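Local structure of invasion-associated protein (4LJ1) at residues Lys76-Gln81 / Thr125-Arg130; Ile7-Ile12 / Ala82-Leu87. The protein probably binds peptidoglycan in the mycobacterial cell wall through an NlpC/p60 domain that has lost catalytic activity. All blocks are in the same frame, centred on the assembly; numbering follows the deposited sequence.

Overall arrangement
Both contacts gather around the chain that leads from strand 75-77 into strand 87-90. Interaction 1 (76-81 with 125-130) pairs two short antiparallel strands and is partly buried. Backbone hydrogen bonds hold it, with one arginine bond, a CH-pi contact and apolar packing added. Interaction 2 (7-12 with 82-87) is a surface contact, with one buried residue among those that touch, and is much smaller. There the N-terminal helix meets a turn through methyl contacts and one long salt bridge. The two centres are about 13 Å apart. They are joined directly: Arg130 forms a salt bridge with Asp86, and Val129 O probably accepts a hydrogen bond from Leu87 N.

Interaction 1 (Lys76-Gln81 / Thr125-Arg130); sequences KVLPQQ and TPYLVR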
ATOM      1  N   LYS A  76       4.086  -8.501  11.415  1.00 10.00           N
ATOM      2  CA  LYS A  76       2.841  -7.948  11.932  1.00  9.85           C
ATOM      3  C   LYS A  76       3.092  -6.930  13.026  1.00  9.37           C
ATOM      4  O   LYS A  76       3.886  -7.175  13.931  1.00 11.71           O
ATOM      5  CB  LYS A  76       1.944  -9.062  12.478  1.00 11.81           C
ATOM      6  CG  LYS A  76       1.681 -10.199  11.503  1.00 10.97           C
ATOM      7  CD  LYS A  76       0.969  -9.714  10.248  1.00 12.01           C
ATOM      8  CE  LYS A  76       0.533 -10.873   9.361  1.00 13.21           C
ATOM      9  NZ  LYS A  76       1.659 -11.694   8.818  1.00 13.47           N
ATOM     10  N   VAL A  77       2.382  -5.819  12.956  1.00  8.84           N
ATOM     11  CA  VAL A  77       2.505  -4.675  13.863  1.00 10.86           C
ATOM     12  C   VAL A  77       1.097  -4.323  14.381  1.00  9.06           C
ATOM     13  O   VAL A  77       0.166  -4.133  13.599  1.00  9.94           O
ATOM     14  CB  VAL A  77       2.975  -3.439  13.012  1.00 13.30           C
ATOM     15  CG1 VAL A  77       2.911  -2.121  13.793  1.00 14.94           C
ATOM     16  CG2 VAL A  77       4.367  -3.696  12.429  1.00 15.53           C
ATOM     17  N   LEU A  78       0.921  -4.204  15.684  1.00 10.20           N
ATOM     18  CA  LEU A  78      -0.337  -3.726  16.247  1.00 10.63           C
ATOM     19  C   LEU A  78      -0.539  -2.249  15.949  1.00 10.49           C
ATOM     20  O   LEU A  78       0.429  -1.503  15.880  1.00 11.39           O
ATOM     21  CB  LEU A  78      -0.381  -3.970  17.767  1.00 11.79           C
ATOM     22  CG  LEU A  78      -0.482  -5.448  18.169  1.00 12.48           C
ATOM     23  CD1 LEU A  78       0.016  -5.667  19.591  1.00 16.01           C
ATOM     24  CD2 LEU A  78      -1.912  -5.940  17.987  1.00 15.03           C
ATOM     25  N   PRO A  79      -1.786  -1.799  15.789  1.00 11.40           N
ATOM     26  CA  PRO A  79      -2.023  -0.388  15.462  1.00 11.53           C
ATOM     27  C   PRO A  79      -1.376   0.628  16.406  1.00 11.99           C
ATOM     28  O   PRO A  79      -0.913   1.671  15.964  1.00 12.17           O
ATOM     29  CB  PRO A  79      -3.545  -0.282  15.469  1.00 12.90           C
ATOM     30  CG  PRO A  79      -4.003  -1.650  15.040  1.00 12.97           C
ATOM     31  CD  PRO A  79      -3.020  -2.601  15.688  1.00 12.89           C
ATOM     32  N   GLN A  80      -1.308   0.314  17.698  1.00 10.46           N
ATOM     33  CA  GLN A  80      -0.705   1.243  18.643  1.00 11.83           C
ATOM     34  C   GLN A  80       0.803   1.412  18.488  1.00 11.70           C
ATOM     35  O   GLN A  80       1.410   2.292  19.100  1.00 14.72           O
ATOM     36  CB  GLN A  80      -1.045   0.821  20.068  1.00 12.81           C
ATOM     37  CG  GLN A  80      -2.472   1.164  20.487  1.00 14.15           C
ATOM     38  CD  GLN A  80      -2.631   2.631  20.850  1.00 14.66           C
ATOM     39  OE1 GLN A  80      -2.032   3.123  21.819  1.00 16.40           O
ATOM     40  NE2 GLN A  80      -3.435   3.342  20.075  1.00 15.60           N
ATOM     41  N   GLN A  81       1.396   0.556  17.659  1.00 11.04           N
ATOM     42  CA  GLN A  81       2.823   0.535  17.379  1.00 12.56           C
ATOM     43  C   GLN A  81       3.105   0.965  15.920  1.00 12.25           C
ATOM     44  O   GLN A  81       4.243   0.893  15.452  1.00 13.44           O
ATOM     45  CB  GLN A  81       3.365  -0.873  17.638  1.00 13.73           C
ATOM     46  CG  GLN A  81       3.274  -1.292  19.106  1.00 17.78           C
ATOM     47  CD  GLN A  81       3.273  -2.801  19.306  1.00 20.62           C
ATOM     48  OE1 GLN A  81       2.974  -3.292  20.405  1.00 24.27           O
ATOM     49  NE2 GLN A  81       3.617  -3.548  18.261  1.00 23.40           N
ATOM     50  N   THR A 125      -7.956  -4.905   8.754  1.00  9.77           N
ATOM     51  CA  THR A 125      -7.344  -6.098   9.265  1.00 11.11           C
ATOM     52  C   THR A 125      -6.636  -5.742  10.589  1.00 11.58           C
ATOM     53  O   THR A 125      -6.137  -4.629  10.724  1.00 11.60           O
ATOM     54  CB  THR A 125      -6.381  -6.618   8.173  1.00 10.89           C
ATOM     55  OG1 THR A 125      -7.003  -6.606   6.864  1.00 11.39           O
ATOM     56  CG2 THR A 125      -5.882  -7.987   8.478  1.00 13.55           C
ATOM     57  N   PRO A 126      -6.611  -6.643  11.594  1.00 12.55           N
ATOM     58  CA  PRO A 126      -6.126  -6.254  12.932  1.00 13.39           C
ATOM     59  C   PRO A 126      -4.657  -5.870  13.089  1.00 11.81           C
ATOM     60  O   PRO A 126      -4.288  -5.319  14.119  1.00 12.97           O
ATOM     61  CB  PRO A 126      -6.426  -7.480  13.802  1.00 17.26           C
ATOM     62  CG  PRO A 126      -7.086  -8.472  12.953  1.00 19.30           C
ATOM     63  CD  PRO A 126      -7.362  -7.910  11.611  1.00 14.59           C
ATOM     64  N   TYR A 127      -3.825  -6.270  12.144  1.00 10.43           N
ATOM     65  CA  TYR A 127      -2.411  -5.928  12.149  1.00  8.86           C
ATOM     66  C   TYR A 127      -2.069  -5.135  10.906  1.00  8.34           C
ATOM     67  O   TYR A 127      -2.637  -5.368   9.825  1.00  9.23           O
ATOM     68  CB  TYR A 127      -1.576  -7.194  12.136  1.00  9.81           C
ATOM     69  CG  TYR A 127      -1.619  -8.020  13.377  1.00 10.46           C
ATOM     70  CD1 TYR A 127      -0.908  -7.627  14.508  1.00 11.59           C
ATOM     71  CD2 TYR A 127      -2.318  -9.205  13.428  1.00 14.58           C
ATOM     72  CE1 TYR A 127      -0.880  -8.405  15.655  1.00 13.12           C
ATOM     73  CE2 TYR A 127      -2.302  -9.988  14.576  1.00 18.99           C
ATOM     74  CZ  TYR A 127      -1.599  -9.556  15.689  1.00 17.35           C
ATOM     75  OH  TYR A 127      -1.602 -10.309  16.822  1.00 23.95           O
ATOM     76  N   LEU A 128      -1.117  -4.200  11.035  1.00  8.22           N
ATOM     77  CA  LEU A 128      -0.388  -3.615   9.922  1.00  7.69           C
ATOM     78  C   LEU A 128       0.802  -4.518   9.612  1.00  7.81           C
ATOM     79  O   LEU A 128       1.155  -5.410  10.409  1.00  8.63           O
ATOM     80  CB  LEU A 128       0.068  -2.193  10.248  1.00  8.45           C
ATOM     81  CG  LEU A 128      -0.993  -1.088  10.395  1.00  9.43           C
ATOM     82  CD1 LEU A 128      -1.687  -1.178  11.758  1.00 12.35           C
ATOM     83  CD2 LEU A 128      -0.388   0.299  10.174  1.00 10.87           C
ATOM     84  N   VAL A 129       1.463  -4.247   8.487  1.00  7.44           N
ATOM     85  CA  VAL A 129       2.704  -4.942   8.158  1.00  7.82           C
ATOM     86  C   VAL A 129       3.833  -3.939   8.072  1.00  8.38           C
ATOM     87  O   VAL A 129       3.718  -2.906   7.422  1.00  9.01           O
ATOM     88  CB  VAL A 129       2.605  -5.712   6.833  1.00  9.33           C
ATOM     89  CG1 VAL A 129       3.986  -6.061   6.259  1.00 10.54           C
ATOM     90  CG2 VAL A 129       1.737  -6.942   7.033  1.00 11.09           C
ATOM     91  N   ARG A 130       4.954  -4.266   8.707  1.00  9.04           N
ATOM     92  CA  ARG A 130       6.175  -3.508   8.568  1.00 10.72           C
ATOM     93  C   ARG A 130       7.086  -4.195   7.569  1.00 10.24           C
ATOM     94  O   ARG A 130       7.521  -5.317   7.770  1.00 12.03           O
ATOM     95  CB  ARG A 130       6.902  -3.368   9.895  1.00 13.13           C
ATOM     96  CG  ARG A 130       8.120  -2.450   9.771  1.00 14.83           C
ATOM     97  CD  ARG A 130       8.453  -1.734  11.044  1.00 14.47           C
ATOM     98  NE  ARG A 130       7.307  -1.022  11.550  1.00 11.24           N
ATOM     99  CZ  ARG A 130       7.038  -0.852  12.832  1.00 12.21           C
ATOM    100  NH1 ARG A 130       7.871  -1.276  13.785  1.00 16.61           N
ATOM    101  NH2 ARG A 130       5.936  -0.203  13.153  1.00 12.30           N
TER
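Val77 N donates to Leu128 O at 2.9 Å, and Leu128 N returns a bond of like length to Val77 O, making the two a hydrogen-bonded antiparallel pair. Lys76 and Val129 form the next, non-hydrogen-bonded pair. Lys76 CB lies over one face of the Tyr127 ring, 4.1 Å from its centroid, a CH-pi contact. Lys76 CD passes Tyr127 CB, but the chain end leads away: NZ binds Tyr71 O and Gly74 O, with a cation-pi contact to Tyr71. Leu78 runs beside Tyr127 and brings CD2 to 3.5 Å from Tyr127 CE1. Tyr127 OH reaches the C-terminal carboxylate of Ala147. Pro79 CG packs on Leu128 CD1 at 4.0 Å. The Arg130 side chain crosses Val77 at about a right angle, its CG anti to the backbone N (chi1 -174°) and its chain bent at chi3 (-54°). Arg130 NH2 donates to Gln81 O at 3.1 Å, in the guanidinium plane but bent, 143° at the hydrogen. Val77 CG2 lies over one face, offset toward the rim, 3.8 Å above the plane. Arg130 NE forms a salt bridge with Asp86. This grip at two nitrogens should limit guanidinium rotation, and it ties strand 128-130 to the chain that follows strand 75-77.

Interaction 2 (Ile7-Ile12 / Ala82-Leu87); sequences ITDVVI and ARKGDL
Thr8 and Gly85 bring the backbones closest, 5.8 Å between their CA atoms, where helix 5-16 meets a type II beta turn from Arg83 to Asp86. The turn is closed by Asp86 N bonding to Arg83 O at 3.0 Å. Asp86 OD2 reaches back and accepts from Arg83 N. Gly85 adopts a positive phi of 96°, where a side chain would press on the Lys84 carbonyl and also collide with Thr8 CG2. Thr8 CG2 occupies the space beside it, 3.9 Å from Gly85 CA and 3.5 Å from Lys84 O. CG2 stands anti to the Thr8 backbone N, while OG1 bonds to Tyr4 O, just ahead of the helix. Ile12 CD1 touches the lysine stem at 3.9 Å from Lys84 CD, and the two side chains cross at about a right angle. Lys84 CG sits between its backbone N and carbonyl carbon (chi1 66°), with the rest extended. Its NZ comes 3.7 Å from Asp9 OD1, a long and probably weak salt bridge. Gly85 O accepts from Tyr56 OH of helix 48-57. Gly85 and Asp86 also bond through their backbones to Tyr101 of strand 97-103, while Ile12 touches Leu102 of that strand.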
ATOM      1  N   ILE A   7      14.927   5.845   3.796  1.00 22.46           N
ATOM      2  CA  ILE A   7      14.330   4.985   2.766  1.00 19.62           C
ATOM      3  C   ILE A   7      12.804   5.056   2.814  1.00 17.98           C
ATOM      4  O   ILE A   7      12.137   5.115   1.780  1.00 15.77           O
ATOM      5  CB  ILE A   7      14.779   3.519   2.917  1.00 22.83           C
ATOM      6  CG1 ILE A   7      16.275   3.376   2.646  1.00 26.62           C
ATOM      7  CG2 ILE A   7      14.009   2.619   1.967  1.00 23.76           C
ATOM      8  CD1 ILE A   7      16.868   2.129   3.266  1.00 30.06           C
ATOM      9  N   THR A   8      12.255   5.058   4.019  1.00 18.19           N
ATOM     10  CA  THR A   8      10.812   5.202   4.182  1.00 16.97           C
ATOM     11  C   THR A   8      10.302   6.490   3.539  1.00 16.03           C
ATOM     12  O   THR A   8       9.243   6.512   2.904  1.00 16.16           O
ATOM     13  CB  THR A   8      10.400   5.182   5.663  1.00 21.00           C
ATOM     14  OG1 THR A   8      10.770   3.923   6.233  1.00 24.70           O
ATOM     15  CG2 THR A   8       8.889   5.373   5.788  1.00 22.22           C
ATOM     16  N   ASP A   9      11.059   7.568   3.687  1.00 17.74           N
ATOM     17  CA  ASP A   9      10.696   8.846   3.074  1.00 18.35           C
ATOM     18  C   ASP A   9      10.714   8.758   1.536  1.00 15.17           C
ATOM     19  O   ASP A   9       9.882   9.372   0.870  1.00 16.35           O
ATOM     20  CB  ASP A   9      11.596   9.986   3.575  1.00 22.41           C
ATOM     21  CG  ASP A   9      11.317  10.382   5.037  1.00 27.62           C
ATOM     22  OD1 ASP A   9      10.208  10.111   5.567  1.00 29.92           O
ATOM     23  OD2 ASP A   9      12.219  10.985   5.658  1.00 37.72           O
ATOM     24  N   VAL A  10      11.647   8.000   0.972  1.00 15.26           N
ATOM     25  CA  VAL A  10      11.684   7.772  -0.476  1.00 15.19           C
ATOM     26  C   VAL A  10      10.427   7.024  -0.923  1.00 12.57           C
ATOM     27  O   VAL A  10       9.800   7.382  -1.911  1.00 13.08           O
ATOM     28  CB  VAL A  10      12.966   6.994  -0.907  1.00 16.82           C
ATOM     29  CG1 VAL A  10      12.869   6.526  -2.348  1.00 20.15           C
ATOM     30  CG2 VAL A  10      14.221   7.851  -0.686  1.00 21.13           C
ATOM     31  N   VAL A  11      10.074   5.966  -0.213  1.00 11.86           N
ATOM     32  CA  VAL A  11       8.894   5.171  -0.541  1.00 10.31           C
ATOM     33  C   VAL A  11       7.634   6.031  -0.489  1.00  9.99           C
ATOM     34  O   VAL A  11       6.782   6.015  -1.393  1.00  9.55           O
ATOM     35  CB  VAL A  11       8.810   3.981   0.423  1.00 10.15           C
ATOM     36  CG1 VAL A  11       7.472   3.263   0.313  1.00 10.77           C
ATOM     37  CG2 VAL A  11       9.954   3.024   0.158  1.00 11.17           C
ATOM     38  N   ILE A  12       7.519   6.820   0.571  1.00 10.58           N
ATOM     39  CA  ILE A  12       6.362   7.683   0.704  1.00 10.34           C
ATOM     40  C   ILE A  12       6.302   8.743  -0.393  1.00 10.51           C
ATOM     41  O   ILE A  12       5.232   9.004  -0.960  1.00 10.72           O
ATOM     42  CB  ILE A  12       6.289   8.310   2.120  1.00 11.43           C
ATOM     43  CG1 ILE A  12       5.885   7.246   3.156  1.00 14.06           C
ATOM     44  CG2 ILE A  12       5.290   9.471   2.147  1.00 13.03           C
ATOM     45  CD1 ILE A  12       6.022   7.657   4.603  1.00 15.80           C
ATOM     46  N   ALA A  82       2.089   1.452  15.206  1.00 11.74           N
ATOM     47  CA  ALA A  82       2.221   1.809  13.778  1.00 11.33           C
ATOM     48  C   ALA A  82       3.228   2.922  13.562  1.00 11.81           C
ATOM     49  O   ALA A  82       3.366   3.825  14.386  1.00 15.19           O
ATOM     50  CB  ALA A  82       0.870   2.237  13.231  1.00 12.69           C
ATOM     51  N   ARG A  83       3.885   2.866  12.410  1.00 12.05           N
ATOM     52  CA  ARG A  83       4.848   3.873  11.967  1.00 13.55           C
ATOM     53  C   ARG A  83       4.586   4.197  10.511  1.00 10.67           C
ATOM     54  O   ARG A  83       4.150   3.339   9.751  1.00  9.64           O
ATOM     55  CB  ARG A  83       6.284   3.351  12.106  0.50 13.43           C
ATOM     56  CG  ARG A  83       6.731   3.149  13.540  0.50 16.72           C
ATOM     57  CD  ARG A  83       8.134   2.584  13.580  0.30 23.06           C
ATOM     58  NE  ARG A  83       8.483   2.150  14.924  0.30 27.73           N
ATOM     59  CZ  ARG A  83       9.567   1.449  15.216  0.30 32.02           C
ATOM     60  NH1 ARG A  83      10.406   1.100  14.252  0.30 35.88           N
ATOM     61  NH2 ARG A  83       9.806   1.096  16.469  0.30 35.89           N
ATOM     62  N   LYS A  84       4.865   5.427  10.104  1.00 11.66           N
ATOM     63  CA  LYS A  84       4.764   5.738   8.704  1.00 12.50           C
ATOM     64  C   LYS A  84       5.578   4.745   7.869  1.00 10.40           C
ATOM     65  O   LYS A  84       6.663   4.298   8.261  1.00 11.99           O
ATOM     66  CB  LYS A  84       5.114   7.193   8.409  1.00 16.46           C
ATOM     67  CG  LYS A  84       6.536   7.643   8.637  1.00 19.50           C
ATOM     68  CD  LYS A  84       6.688   9.091   8.134  1.00 23.15           C
ATOM     69  CE  LYS A  84       7.844   9.849   8.752  0.50 23.67           C
ATOM     70  NZ  LYS A  84       7.878  11.248   8.238  0.50 24.74           N
ATOM     71  N   GLY A  85       5.003   4.358   6.731  1.00  9.45           N
ATOM     72  CA  GLY A  85       5.564   3.339   5.861  1.00  9.22           C
ATOM     73  C   GLY A  85       4.978   1.958   6.083  1.00  8.37           C
ATOM     74  O   GLY A  85       5.080   1.098   5.210  1.00  9.72           O
ATOM     75  N   ASP A  86       4.360   1.716   7.234  1.00  8.52           N
ATOM     76  CA  ASP A  86       3.709   0.435   7.454  1.00  7.64           C
ATOM     77  C   ASP A  86       2.525   0.319   6.474  1.00  7.35           C
ATOM     78  O   ASP A  86       1.957   1.318   6.063  1.00  8.08           O
ATOM     79  CB  ASP A  86       3.197   0.335   8.889  1.00  8.00           C
ATOM     80  CG  ASP A  86       4.290   0.198   9.934  1.00  8.94           C
ATOM     81  OD1 ASP A  86       5.468  -0.073   9.573  1.00  9.98           O
ATOM     82  OD2 ASP A  86       3.962   0.306  11.140  1.00  9.82           O
ATOM     83  N   LEU A  87       2.157  -0.911   6.171  1.00  7.32           N
ATOM     84  CA  LEU A  87       1.011  -1.198   5.297  1.00  7.05           C
ATOM     85  C   LEU A  87      -0.226  -1.523   6.125  1.00  6.75           C
ATOM     86  O   LEU A  87      -0.158  -2.296   7.091  1.00  7.17           O
ATOM     87  CB  LEU A  87       1.359  -2.387   4.406  1.00  7.15           C
ATOM     88  CG  LEU A  87       2.530  -2.207   3.434  1.00  8.33           C
ATOM     89  CD1 LEU A  87       2.763  -3.506   2.674  1.00  9.64           C
ATOM     90  CD2 LEU A  87       2.258  -1.047   2.487  1.00  9.82           C
TER